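PDB 4YLE: periplasmic binding protein/LacI transcriptional regulator from Burkholderia multivorans, which probably binds a sugar or related small molecule in the periplasm and delivers it to an ABC transporter for uptake. Local coordinates for residues A[285-288]-A[289-293]. Residues are numbered along the deposited sequence; the frame is centred on the assembly and turned at random.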
ATOM      1  N   PHE A 285       8.002  12.725  -0.153  1.00 15.66           N
ATOM      2  CA  PHE A 285       9.306  12.434  -0.749  1.00 16.72           C
ATOM      3  C   PHE A 285       9.076  12.246  -2.247  1.00 15.91           C
ATOM      4  O   PHE A 285       9.919  12.561  -3.068  1.00 17.07           O
ATOM      5  CB  PHE A 285       9.949  11.184  -0.138  1.00 18.59           C
ATOM      6  CG  PHE A 285      10.646  11.395   1.178  1.00 23.00           C
ATOM      7  CD1 PHE A 285      10.284  12.408   2.054  1.00 21.08           C
ATOM      8  CD2 PHE A 285      11.643  10.520   1.560  1.00 26.61           C
ATOM      9  CE1 PHE A 285      10.926  12.549   3.271  1.00 27.05           C
ATOM     10  CE2 PHE A 285      12.286  10.665   2.754  1.00 28.43           C
ATOM     11  CZ  PHE A 285      11.930  11.678   3.610  1.00 30.68           C
ATOM     12  N   GLY A 286       7.918  11.708  -2.622  1.00 16.06           N
ATOM     13  CA  GLY A 286       7.595  11.610  -4.035  1.00 19.17           C
ATOM     14  C   GLY A 286       7.527  12.985  -4.689  1.00 22.17           C
ATOM     15  O   GLY A 286       8.094  13.208  -5.762  1.00 19.84           O
ATOM     16  N   ILE A 287       6.778  13.888  -4.059  1.00 15.50           N
ATOM     17  CA  ILE A 287       6.662  15.268  -4.532  1.00 16.07           C
ATOM     18  C   ILE A 287       8.056  15.915  -4.597  1.00 21.62           C
ATOM     19  O   ILE A 287       8.409  16.513  -5.612  1.00 22.91           O
ATOM     20  CB  ILE A 287       5.719  16.089  -3.625  1.00 19.30           C
ATOM     21  CG1 ILE A 287       4.286  15.581  -3.765  1.00 15.72           C
ATOM     22  CG2 ILE A 287       5.781  17.577  -3.990  1.00 18.44           C
ATOM     23  CD1 ILE A 287       3.331  16.030  -2.659  1.00 21.06           C
ATOM     24  N   ASP A 288       8.858  15.768  -3.548  1.00 17.41           N
ATOM     25  CA  ASP A 288      10.199  16.380  -3.529  1.00 17.87           C
ATOM     26  C   ASP A 288      11.068  15.856  -4.665  1.00 18.73           C
ATOM     27  O   ASP A 288      11.799  16.626  -5.313  1.00 23.07           O
ATOM     28  CB  ASP A 288      10.907  16.127  -2.203  1.00 23.79           C
ATOM     29  CG  ASP A 288      10.584  17.166  -1.144  1.00 51.50           C
ATOM     30  OD1 ASP A 288       9.994  18.225  -1.480  1.00 49.13           O
ATOM     31  OD2 ASP A 288      10.951  16.914   0.033  1.00 53.07           O
ATOM     32  N   THR A 289      10.990  14.550  -4.905  1.00 18.17           N
ATOM     33  CA  THR A 289      11.729  13.918  -5.984  1.00 22.11           C
ATOM     34  C   THR A 289      11.386  14.591  -7.321  1.00 22.89           C
ATOM     35  O   THR A 289      12.279  14.929  -8.118  1.00 23.41           O
ATOM     36  CB  THR A 289      11.425  12.400  -6.049  1.00 20.95           C
ATOM     37  OG1 THR A 289      11.923  11.773  -4.863  1.00 23.25           O
ATOM     38  CG2 THR A 289      12.129  11.787  -7.260  1.00 22.61           C
ATOM     39  N   ALA A 290      10.096  14.816  -7.548  1.00 20.49           N
ATOM     40  CA  ALA A 290       9.628  15.432  -8.782  1.00 25.93           C
ATOM     41  C   ALA A 290      10.092  16.889  -8.874  1.00 24.04           C
ATOM     42  O   ALA A 290      10.589  17.341  -9.905  1.00 24.68           O
ATOM     43  CB  ALA A 290       8.117  15.336  -8.857  1.00 22.86           C
ATOM     44  N   LEU A 291       9.945  17.628  -7.781  1.00 20.96           N
ATOM     45  CA  LEU A 291      10.323  19.033  -7.786  1.00 21.11           C
ATOM     46  C   LEU A 291      11.842  19.208  -7.974  1.00 22.77           C
ATOM     47  O   LEU A 291      12.286  20.152  -8.605  1.00 24.21           O
ATOM     48  CB  LEU A 291       9.858  19.720  -6.484  1.00 26.86           C
ATOM     49  CG  LEU A 291       8.341  19.808  -6.238  1.00 24.50           C
ATOM     50  CD1 LEU A 291       8.044  20.373  -4.867  1.00 27.23           C
ATOM     51  CD2 LEU A 291       7.625  20.647  -7.287  1.00 27.48           C
ATOM     52  N   LYS A 292      12.629  18.304  -7.410  1.00 22.84           N
ATOM     53  CA  LYS A 292      14.076  18.375  -7.558  1.00 24.98           C
ATOM     54  C   LYS A 292      14.462  18.156  -9.025  1.00 27.27           C
ATOM     55  O   LYS A 292      15.303  18.878  -9.590  1.00 28.09           O
ATOM     56  CB  LYS A 292      14.737  17.355  -6.624  1.00 24.84           C
ATOM     57  CG  LYS A 292      14.691  17.837  -5.180  1.00 31.03           C
ATOM     58  CD  LYS A 292      15.455  16.944  -4.242  1.00 30.91           C
ATOM     59  CE  LYS A 292      15.492  17.550  -2.844  1.00 51.77           C
ATOM     60  NZ  LYS A 292      16.232  16.681  -1.884  1.00 65.09           N
ATOM     61  N   ALA A 293      13.800  17.196  -9.662  1.00 25.27           N
ATOM     62  CA  ALA A 293      14.026  16.934 -11.076  1.00 26.70           C
ATOM     63  C   ALA A 293      13.672  18.177 -11.869  1.00 28.49           C
ATOM     64  O   ALA A 293      14.439  18.612 -12.724  1.00 29.46           O
ATOM     65  CB  ALA A 293      13.218  15.733 -11.534  1.00 25.73           C
TER
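Thr289 reaches back one turn of the alpha-helix 279-295 and grips the carbonyl oxygen of Phe285 twice. Its backbone N makes the regular i to i+4 bond to Phe285 O at 2.9 Å, and its OG1 donates to the same Phe285 O at 2.8 Å. The two donors arrive from opposite faces of the carbonyl plane, each tilted about 30° from it. With chi1 at -66°, OG1 sits beside the residue's own backbone N and can turn back to the preceding turn, while the methyl CG2 lies anti to that N. This bond of the hydroxyl to the i-4 carbonyl lies wholly within the helix. The Thr289 side chain also packs on Val121 and Val142 of the mixed sheet, which belongs to one of the two alpha/beta lobes of the periplasmic binding protein fold.

Gly286 O, Ile287 O and Asp288 O continue the ladder to the N atoms of Ala290, Leu291 and Lys292. The Leu291 N to Ile287 O bond is the straightest of the four backbone bonds, with an N-H...O angle of 164°. Ile287 and Leu291, one turn apart, run alongside each other in the same direction and touch through Ile287 CG2 and Leu291 CD1 at 3.7 Å. Both pack on the loop residue Phe65; Ile287 also reaches Val97 of strand 95-98, and Leu291 also reaches Pro33.

Around the helix from that pair, Asp288 turns its OD1 to a hydrogen bond with Tyr57 OH. Lys292 runs out fully extended beyond CG, leaving its NZ 5.6 Å from Asp288 OD2, too far for a salt bridge; nearer its root, Lys292 CG lies 3.1 Å from Asp288 O.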